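Local coordinates for protein dicer Related Helicase (Caenorhabditis elegans, PDB 6M6R) that probably hydrolyses ATP as an RNA helicase of the RIG-I-like receptor family, and is seen here as its zinc-containing, RNA-binding C-terminal domain, at residues B[27-32]-B[121-126]; B[59-64]-B[80-85]. All coordinates share one frame; numbering follows the deposited sequence.

Contact 1 (B[27-32]-B[121-126]); sequences IKKVFS and ISEAIE. With nucleotides of chain A.
Lys29 and Glu123 form a single beta bridge in a RIG-I-type C-terminal domain, where the edge of strand 27-30 meets the loop leading to helix 126-133. Lys29 N gives a hydrogen bond to Ser122 O (2.8 Å), and Ala124 N returns one to Lys29 O (2.9 Å).

The Lys29 side chain can be followed outward. CB leads to Lys29 CG, which sits between backbone N and carbonyl carbon (chi1 57°) and comes 3.4 Å from Glu123 OE1. CD continues past the same oxygen, Lys29 CE lies 3.4 Å from Ile121 O, and NZ ends in a salt bridge with Glu115 of helix 111-117. Lysine suits this course because its long apolar stem can pass Glu123 and the Ile121 carbonyl and still carry an ammonium as far as Glu115. With an alanine here, Glu115 would probably lose its ionic mate and Ile121 the methylene cover beside its carbonyl.

Glu123 starts away from the strand, and a bend at chi2 (79°) turns its carboxylate back. Ile121 turns its CD1 to Ile27 CG2 on the buried side, and small Ala124 touches both Lys28 CB and Val30 CG2 with its CB. Ser32 lies against the ribose of C3 of chain A, and water 3 joins Ser32 N to Glu123 OE1. The other carboxylate oxygen, Glu123 OE2, accepts a hydrogen bond from Phe31 N on its syn side at 3.2 Å, 20° out of the carboxylate plane.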
ATOM      1  N   ILE B  27      15.419   0.554  14.559  1.00 16.33           N
ATOM      2  CA  ILE B  27      14.838   1.584  13.708  1.00 12.82           C
ATOM      3  C   ILE B  27      15.668   2.856  13.866  1.00 17.29           C
ATOM      4  O   ILE B  27      15.948   3.285  14.987  1.00 18.68           O
ATOM      5  CB  ILE B  27      13.374   1.829  14.095  1.00 15.62           C
ATOM      6  CG1 ILE B  27      12.556   0.524  14.016  1.00 18.44           C
ATOM      7  CG2 ILE B  27      12.748   2.927  13.222  1.00 15.18           C
ATOM      8  CD1 ILE B  27      12.528  -0.093  12.613  1.00 21.88           C
ATOM      9  N   LYS B  28      16.057   3.468  12.747  1.00 18.81           N
ATOM     10  CA  LYS B  28      16.830   4.707  12.785  1.00 17.25           C
ATOM     11  C   LYS B  28      16.324   5.596  11.665  1.00 25.99           C
ATOM     12  O   LYS B  28      15.824   5.106  10.648  1.00 20.91           O
ATOM     13  CB  LYS B  28      18.342   4.439  12.642  1.00 14.73           C
ATOM     14  CG  LYS B  28      18.988   3.833  13.907  1.00 18.70           C
ATOM     15  CD  LYS B  28      19.731   2.551  13.672  1.00 38.62           C
ATOM     16  CE  LYS B  28      19.982   1.828  15.015  1.00 31.42           C
ATOM     17  NZ  LYS B  28      20.960   2.541  15.863  1.00 39.03           N
ATOM     18  N   LYS B  29      16.411   6.902  11.837  1.00 17.64           N
ATOM     19  CA  LYS B  29      15.845   7.681  10.751  1.00 23.27           C
ATOM     20  C   LYS B  29      16.949   8.271   9.884  1.00 26.27           C
ATOM     21  O   LYS B  29      18.076   8.487  10.336  1.00 19.72           O
ATOM     22  CB  LYS B  29      14.893   8.758  11.268  1.00 26.09           C
ATOM     23  CG  LYS B  29      15.455   9.713  12.226  1.00 27.29           C
ATOM     24  CD  LYS B  29      14.361  10.669  12.652  1.00 37.25           C
ATOM     25  CE  LYS B  29      13.839  10.386  14.042  1.00 42.43           C
ATOM     26  NZ  LYS B  29      13.140  11.607  14.611  1.00 31.72           N
ATOM     27  N   VAL B  30      16.615   8.480   8.616  1.00 19.26           N
ATOM     28  CA  VAL B  30      17.483   9.115   7.631  1.00 19.47           C
ATOM     29  C   VAL B  30      16.604  10.185   7.003  1.00 24.77           C
ATOM     30  O   VAL B  30      15.780   9.877   6.132  1.00 28.98           O
ATOM     31  CB  VAL B  30      17.994   8.132   6.570  1.00 30.30           C
ATOM     32  CG1 VAL B  30      18.971   8.822   5.608  1.00 29.35           C
ATOM     33  CG2 VAL B  30      18.604   6.891   7.198  1.00 26.61           C
ATOM     34  N   PHE B  31      16.705  11.421   7.498  1.00 29.48           N
ATOM     35  CA  PHE B  31      15.938  12.560   6.981  1.00 34.13           C
ATOM     36  C   PHE B  31      14.465  12.197   6.757  1.00 35.21           C
ATOM     37  O   PHE B  31      13.962  12.141   5.628  1.00 30.59           O
ATOM     38  CB  PHE B  31      16.581  13.078   5.690  1.00 49.77           C
ATOM     39  CG  PHE B  31      17.971  13.633   5.892  1.00 55.82           C
ATOM     40  CD1 PHE B  31      19.080  12.795   5.876  1.00 53.46           C
ATOM     41  CD2 PHE B  31      18.168  14.989   6.120  1.00 56.68           C
ATOM     42  CE1 PHE B  31      20.357  13.300   6.076  1.00 49.61           C
ATOM     43  CE2 PHE B  31      19.443  15.496   6.313  1.00 48.29           C
ATOM     44  CZ  PHE B  31      20.536  14.648   6.293  1.00 55.11           C
ATOM     45  N   SER B  32      13.778  11.950   7.870  1.00 29.12           N
ATOM     46  CA  SER B  32      12.344  11.635   7.924  1.00 35.23           C
ATOM     47  C   SER B  32      11.983  10.270   7.337  1.00 26.85           C
ATOM     48  O   SER B  32      10.804   9.900   7.363  1.00 30.80           O
ATOM     49  CB  SER B  32      11.473  12.711   7.248  1.00 53.79           C
ATOM     50  OG  SER B  32      11.229  12.436   5.867  1.00 54.23           O
ATOM     51  N   ILE B 121      13.708   7.310  18.671  1.00 15.25           N
ATOM     52  CA  ILE B 121      14.311   6.898  17.407  1.00 15.34           C
ATOM     53  C   ILE B 121      15.344   7.942  17.041  1.00 17.72           C
ATOM     54  O   ILE B 121      15.017   9.131  16.942  1.00 21.67           O
ATOM     55  CB  ILE B 121      13.278   6.743  16.272  1.00 14.24           C
ATOM     56  CG1 ILE B 121      12.286   5.614  16.621  1.00 15.68           C
ATOM     57  CG2 ILE B 121      14.006   6.370  14.955  1.00 15.74           C
ATOM     58  CD1 ILE B 121      11.048   5.519  15.681  1.00 19.02           C
ATOM     59  N   SER B 122      16.579   7.514  16.850  1.00 18.91           N
ATOM     60  CA  SER B 122      17.616   8.488  16.555  1.00 22.54           C
ATOM     61  C   SER B 122      18.018   8.394  15.091  1.00 16.83           C
ATOM     62  O   SER B 122      17.588   7.504  14.346  1.00 14.44           O
ATOM     63  CB  SER B 122      18.823   8.312  17.480  1.00 28.30           C
ATOM     64  OG  SER B 122      19.174   6.965  17.656  1.00 30.69           O
ATOM     65  N   GLU B 123      18.774   9.405  14.677  1.00 18.04           N
ATOM     66  CA  GLU B 123      19.305   9.464  13.327  1.00 19.81           C
ATOM     67  C   GLU B 123      20.335   8.354  13.116  1.00 18.01           C
ATOM     68  O   GLU B 123      21.169   8.098  13.980  1.00 18.00           O
ATOM     69  CB  GLU B 123      19.945  10.842  13.110  1.00 22.71           C
ATOM     70  CG  GLU B 123      20.257  11.179  11.637  1.00 32.16           C
ATOM     71  CD  GLU B 123      19.008  11.628  10.867  1.00 37.83           C
ATOM     72  OE1 GLU B 123      17.979  11.889  11.524  1.00 47.84           O
ATOM     73  OE2 GLU B 123      19.049  11.706   9.617  1.00 50.14           O
ATOM     74  N   ALA B 124      20.286   7.704  11.958  1.00 16.45           N
ATOM     75  CA  ALA B 124      21.306   6.717  11.621  1.00 14.67           C
ATOM     76  C   ALA B 124      22.657   7.391  11.454  1.00 22.60           C
ATOM     77  O   ALA B 124      22.748   8.498  10.911  1.00 21.29           O
ATOM     78  CB  ALA B 124      20.946   5.996  10.312  1.00 17.81           C
ATOM     79  N   ILE B 125      23.719   6.703  11.876  1.00 15.66           N
ATOM     80  CA  ILE B 125      25.055   7.271  11.739  1.00 16.61           C
ATOM     81  C   ILE B 125      25.902   6.295  10.941  1.00 24.18           C
ATOM     82  O   ILE B 125      25.393   5.281  10.455  1.00 24.99           O
ATOM     83  CB  ILE B 125      25.688   7.572  13.109  1.00 23.40           C
ATOM     84  CG1 ILE B 125      25.626   6.323  14.003  1.00 26.89           C
ATOM     85  CG2 ILE B 125      25.022   8.802  13.737  1.00 25.91           C
ATOM     86  CD1 ILE B 125      26.511   6.398  15.219  1.00 39.06           C
ATOM     87  N   GLU B 126      27.195   6.590  10.808  1.00 26.11           N
ATOM     88  CA  GLU B 126      28.030   5.869   9.852  1.00 30.81           C
ATOM     89  C   GLU B 126      28.090   4.377  10.162  1.00 28.13           C
ATOM     90  O   GLU B 126      28.031   3.551   9.243  1.00 32.68           O
ATOM     91  CB  GLU B 126      29.436   6.466   9.834  1.00 33.24           C
TER
ATOM     92  P     C A   3       5.646   7.892   6.231  1.00 40.11           P
ATOM     93  OP1   C A   3       5.376   7.109   7.462  1.00 45.78           O
ATOM     94  OP2   C A   3       4.490   8.126   5.327  1.00 36.38           O
ATOM     95  O5'   C A   3       6.250   9.335   6.550  1.00 36.43           O
ATOM     96  C5'   C A   3       7.520   9.504   7.147  1.00 36.37           C
ATOM     97  C4'   C A   3       7.786  10.967   7.381  1.00 37.28           C
ATOM     98  O4'   C A   3       8.102  11.631   6.126  1.00 42.08           O
ATOM     99  C3'   C A   3       6.601  11.752   7.919  1.00 38.76           C
ATOM    100  O3'   C A   3       6.442  11.589   9.318  1.00 41.46           O
ATOM    101  C2'   C A   3       6.936  13.177   7.503  1.00 39.16           C
ATOM    102  O2'   C A   3       7.914  13.702   8.379  1.00 39.78           O
ATOM    103  C1'   C A   3       7.595  12.952   6.140  1.00 43.73           C
ATOM    104  N1    C A   3       6.655  13.141   4.999  1.00 50.43           N
ATOM    105  C2    C A   3       6.308  14.448   4.588  1.00 50.34           C
ATOM    106  O2    C A   3       6.769  15.427   5.180  1.00 61.60           O
ATOM    107  N3    C A   3       5.467  14.638   3.547  1.00 58.90           N
ATOM    108  C4    C A   3       4.957  13.593   2.907  1.00 50.72           C
ATOM    109  N4    C A   3       4.124  13.840   1.888  1.00 49.88           N
ATOM    110  C5    C A   3       5.281  12.256   3.290  1.00 36.20           C
ATOM    111  C6    C A   3       6.117  12.074   4.325  1.00 36.40           C
TER
HETATM  112  O   HOH W   1      17.126   4.614  17.196  1.00 22.88           O
HETATM  113  O   HOH W   2      20.129   4.536  16.936  1.00 40.37           O
HETATM  114  O   HOH W   3      15.319  12.584  10.047  1.00 52.37           O

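Contact 2 (B[59-64]-B[80-85])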
ATOM      1  N   GLU B  59      19.843  10.560  -6.465  1.00 52.62           N
ATOM      2  CA  GLU B  59      21.094   9.813  -6.395  1.00 54.90           C
ATOM      3  C   GLU B  59      21.331   9.261  -4.994  1.00 55.45           C
ATOM      4  O   GLU B  59      21.830   8.140  -4.835  1.00 56.63           O
ATOM      5  CB  GLU B  59      22.262  10.715  -6.802  1.00 63.15           C
ATOM      6  CG  GLU B  59      22.625  10.652  -8.266  1.00 67.08           C
ATOM      7  CD  GLU B  59      22.992  12.014  -8.837  1.00 78.15           C
ATOM      8  OE1 GLU B  59      22.722  13.038  -8.167  1.00 83.66           O
ATOM      9  OE2 GLU B  59      23.539  12.061  -9.961  1.00 79.45           O
ATOM     10  N   ASP B  60      20.978  10.036  -3.971  1.00 55.64           N
ATOM     11  CA  ASP B  60      21.294   9.700  -2.590  1.00 53.01           C
ATOM     12  C   ASP B  60      20.263   8.808  -1.925  1.00 38.17           C
ATOM     13  O   ASP B  60      20.547   8.251  -0.863  1.00 43.58           O
ATOM     14  CB  ASP B  60      21.413  10.972  -1.745  1.00 66.89           C
ATOM     15  CG  ASP B  60      22.564  11.848  -2.168  1.00 76.77           C
ATOM     16  OD1 ASP B  60      23.495  11.332  -2.834  1.00 76.08           O
ATOM     17  OD2 ASP B  60      22.539  13.049  -1.815  1.00 78.26           O
ATOM     18  N   ASN B  61      19.087   8.668  -2.517  1.00 39.04           N
ATOM     19  CA  ASN B  61      17.910   8.225  -1.793  1.00 34.09           C
ATOM     20  C   ASN B  61      16.968   7.542  -2.788  1.00 39.42           C
ATOM     21  O   ASN B  61      15.931   8.080  -3.162  1.00 37.57           O
ATOM     22  CB  ASN B  61      17.258   9.426  -1.106  1.00 36.82           C
ATOM     23  CG  ASN B  61      16.015   9.071  -0.342  1.00 45.48           C
ATOM     24  OD1 ASN B  61      15.748   7.906  -0.062  1.00 46.14           O
ATOM     25  ND2 ASN B  61      15.240  10.090   0.013  1.00 47.76           N
ATOM     26  N   GLN B  62      17.328   6.324  -3.217  1.00 29.18           N
ATOM     27  CA  GLN B  62      16.614   5.674  -4.315  1.00 25.42           C
ATOM     28  C   GLN B  62      15.515   4.775  -3.770  1.00 20.78           C
ATOM     29  O   GLN B  62      15.828   3.769  -3.129  1.00 23.87           O
ATOM     30  CB  GLN B  62      17.566   4.827  -5.158  1.00 32.93           C
ATOM     31  CG  GLN B  62      18.802   5.550  -5.700  1.00 47.25           C
ATOM     32  CD  GLN B  62      19.749   4.620  -6.463  1.00 47.53           C
ATOM     33  OE1 GLN B  62      19.470   3.426  -6.656  1.00 32.78           O
ATOM     34  NE2 GLN B  62      20.876   5.166  -6.892  1.00 56.45           N
ATOM     35  N   PRO B  63      14.232   5.062  -4.015  1.00 25.65           N
ATOM     36  CA  PRO B  63      13.195   4.075  -3.684  1.00 23.95           C
ATOM     37  C   PRO B  63      13.203   2.958  -4.719  1.00 20.75           C
ATOM     38  O   PRO B  63      13.085   3.213  -5.915  1.00 24.10           O
ATOM     39  CB  PRO B  63      11.886   4.881  -3.745  1.00 25.83           C
ATOM     40  CG  PRO B  63      12.292   6.333  -4.031  1.00 31.51           C
ATOM     41  CD  PRO B  63      13.664   6.281  -4.621  1.00 24.11           C
ATOM     42  N   LEU B  64      13.355   1.713  -4.248  1.00 20.56           N
ATOM     43  CA  LEU B  64      13.568   0.596  -5.163  1.00 20.54           C
ATOM     44  C   LEU B  64      12.491  -0.458  -4.978  1.00 28.08           C
ATOM     45  O   LEU B  64      11.301  -0.132  -5.019  1.00 21.32           O
ATOM     46  CB  LEU B  64      14.967  -0.004  -4.963  1.00 19.89           C
ATOM     47  CG  LEU B  64      16.106   0.985  -5.270  1.00 27.03           C
ATOM     48  CD1 LEU B  64      17.488   0.352  -5.014  1.00 24.28           C
ATOM     49  CD2 LEU B  64      16.007   1.489  -6.702  1.00 27.00           C
ATOM     50  N   TYR B  80      15.165   0.780  -0.075  1.00 19.81           N
ATOM     51  CA  TYR B  80      15.834   1.951  -0.610  1.00 23.98           C
ATOM     52  C   TYR B  80      17.322   1.676  -0.725  1.00 24.25           C
ATOM     53  O   TYR B  80      17.863   0.775  -0.073  1.00 23.70           O
ATOM     54  CB  TYR B  80      15.636   3.178   0.280  1.00 22.65           C
ATOM     55  CG  TYR B  80      14.245   3.769   0.257  1.00 21.99           C
ATOM     56  CD1 TYR B  80      13.169   3.090   0.823  1.00 18.48           C
ATOM     57  CD2 TYR B  80      14.019   5.025  -0.311  1.00 28.59           C
ATOM     58  CE1 TYR B  80      11.894   3.643   0.817  1.00 19.66           C
ATOM     59  CE2 TYR B  80      12.761   5.585  -0.314  1.00 27.43           C
ATOM     60  CZ  TYR B  80      11.707   4.891   0.252  1.00 31.30           C
ATOM     61  OH  TYR B  80      10.450   5.442   0.250  1.00 32.18           O
ATOM     62  N   LYS B  81      17.986   2.460  -1.569  1.00 20.87           N
ATOM     63  CA  LYS B  81      19.436   2.520  -1.565  1.00 20.50           C
ATOM     64  C   LYS B  81      19.820   3.909  -1.067  1.00 25.87           C
ATOM     65  O   LYS B  81      19.553   4.912  -1.736  1.00 27.81           O
ATOM     66  CB  LYS B  81      20.016   2.249  -2.952  1.00 20.11           C
ATOM     67  CG  LYS B  81      21.525   2.086  -2.931  1.00 28.15           C
ATOM     68  CD  LYS B  81      22.085   1.945  -4.342  1.00 32.11           C
ATOM     69  CE  LYS B  81      23.189   0.911  -4.413  1.00 34.16           C
ATOM     70  NZ  LYS B  81      23.630   0.737  -5.842  1.00 44.11           N
ATOM     71  N   ILE B  82      20.432   3.963   0.108  1.00 25.33           N
ATOM     72  CA  ILE B  82      20.855   5.211   0.739  1.00 21.35           C
ATOM     73  C   ILE B  82      22.351   5.114   0.959  1.00 24.21           C
ATOM     74  O   ILE B  82      22.816   4.185   1.628  1.00 23.27           O
ATOM     75  CB  ILE B  82      20.153   5.455   2.084  1.00 27.99           C
ATOM     76  CG1 ILE B  82      18.645   5.248   1.995  1.00 32.93           C
ATOM     77  CG2 ILE B  82      20.553   6.836   2.653  1.00 32.47           C
ATOM     78  CD1 ILE B  82      17.976   6.188   1.088  1.00 47.91           C
ATOM     79  N   ARG B  83      23.098   6.065   0.406  1.00 27.90           N
ATOM     80  CA  ARG B  83      24.546   6.121   0.601  1.00 37.42           C
ATOM     81  C   ARG B  83      25.192   4.794   0.213  1.00 38.95           C
ATOM     82  O   ARG B  83      26.020   4.242   0.940  1.00 34.86           O
ATOM     83  CB  ARG B  83      24.888   6.492   2.045  1.00 38.30           C
ATOM     84  CG  ARG B  83      24.710   7.965   2.395  1.00 47.35           C
ATOM     85  CD  ARG B  83      24.467   8.123   3.894  1.00 47.59           C
ATOM     86  NE  ARG B  83      25.642   7.693   4.652  1.00 53.11           N
ATOM     87  CZ  ARG B  83      25.898   8.008   5.920  1.00 68.84           C
ATOM     88  NH1 ARG B  83      25.062   8.772   6.616  1.00 66.29           N
ATOM     89  NH2 ARG B  83      27.006   7.558   6.498  1.00 68.88           N
ATOM     90  N   GLY B  84      24.765   4.256  -0.927  1.00 37.50           N
ATOM     91  CA  GLY B  84      25.290   3.008  -1.428  1.00 34.94           C
ATOM     92  C   GLY B  84      24.847   1.776  -0.675  1.00 34.68           C
ATOM     93  O   GLY B  84      25.361   0.692  -0.956  1.00 31.44           O
ATOM     94  N   THR B  85      23.919   1.896   0.277  1.00 33.12           N
ATOM     95  CA  THR B  85      23.511   0.771   1.111  1.00 25.47           C
ATOM     96  C   THR B  85      22.042   0.460   0.880  1.00 18.10           C
ATOM     97  O   THR B  85      21.210   1.369   0.875  1.00 26.73           O
ATOM     98  CB  THR B  85      23.748   1.083   2.603  1.00 34.80           C
ATOM     99  OG1 THR B  85      25.136   1.358   2.810  1.00 39.06           O
ATOM    100  CG2 THR B  85      23.309  -0.076   3.503  1.00 25.94           C
TER
HETATM  101  O   HOH W   4      22.372   5.592  -3.010  1.00 42.73           O
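Pro63 lies against one face of the Tyr80 ring: its CA stands over that face in a CH-pi contact, 4.0 Å from the centroid and offset toward the rim, while Pro63 CB comes 3.6 Å from Tyr80 CE2. A proline suits this non-hydrogen-bonded position, since it has no N-H to give and offers a rigid apolar surface to the ring. On the same face of the sheet Asn61, with CG anti to its backbone N (chi1 179°), runs beside Tyr80. Its amide is turned 27° from the ring plane, and Asn61 OD1 lies 3.4 Å from Tyr80 CD2. The CD1 branch of Ile82 fills in beside the Asn61 side chain.

Behind these groups, the backbones of Gln62 and Lys81 fix the strand spacing as a hydrogen-bonded pair. Gln62 N donates to Lys81 O (3.0 Å, nearly straight at 175°), and Lys81 N donates to Gln62 O (3.0 Å), arriving in the carbonyl plane on a lone pair. On the opposite face Gln62 and Lys81 extend side by side, with Gln62 OE1 3.8 Å from Lys81 CD, and Leu64 CD1 packs on Lys81 CB. Long polar chains suit this face because their ends reach helix 140-164, where Gln62 OE1 and Lys81 NZ both hydrogen-bond to Ser153 OG.

Farther out, Tyr80 OH hydrogen-bonds to N3 of a modified base of the bound RNA, so the ring that Pro63 packs on also contacts RNA; Tyr80 and Ile82 meet strand 33-36 as well. At the other end, the type I' turn from Ile82 to Thr85, with Arg83 and Gly84 both at positive phi, leads into strand 85-90. The whole belongs to the antiparallel hairpin 61-69/75-82 of the RIG-I-type C-terminal domain, whose far end carries the zinc ligands Cys69 and Cys72.

Contact 2 is nested in the chain within the loop that contact 1 closes, and their centres lie 14 Å apart. Both are partly buried, with more buried residues in contact 2. Segment 27-32 meets a loop through one isolated bridge, finished by a carboxylate and waters at the surface; 59-64 and 80-85 lie largely on neighbouring strands of a four-stranded sheet, joined by regular strand pairing and a proline-tyrosine CH-pi contact. They share no strand, yet they touch where Val30 CG1 packs on Ile82 CG2 (3.9 Å), and Phe129 of helix 126-133 meets Val30 and Ala124 as well as Ile82. RNA reaches both, at Ser32 and at Tyr80.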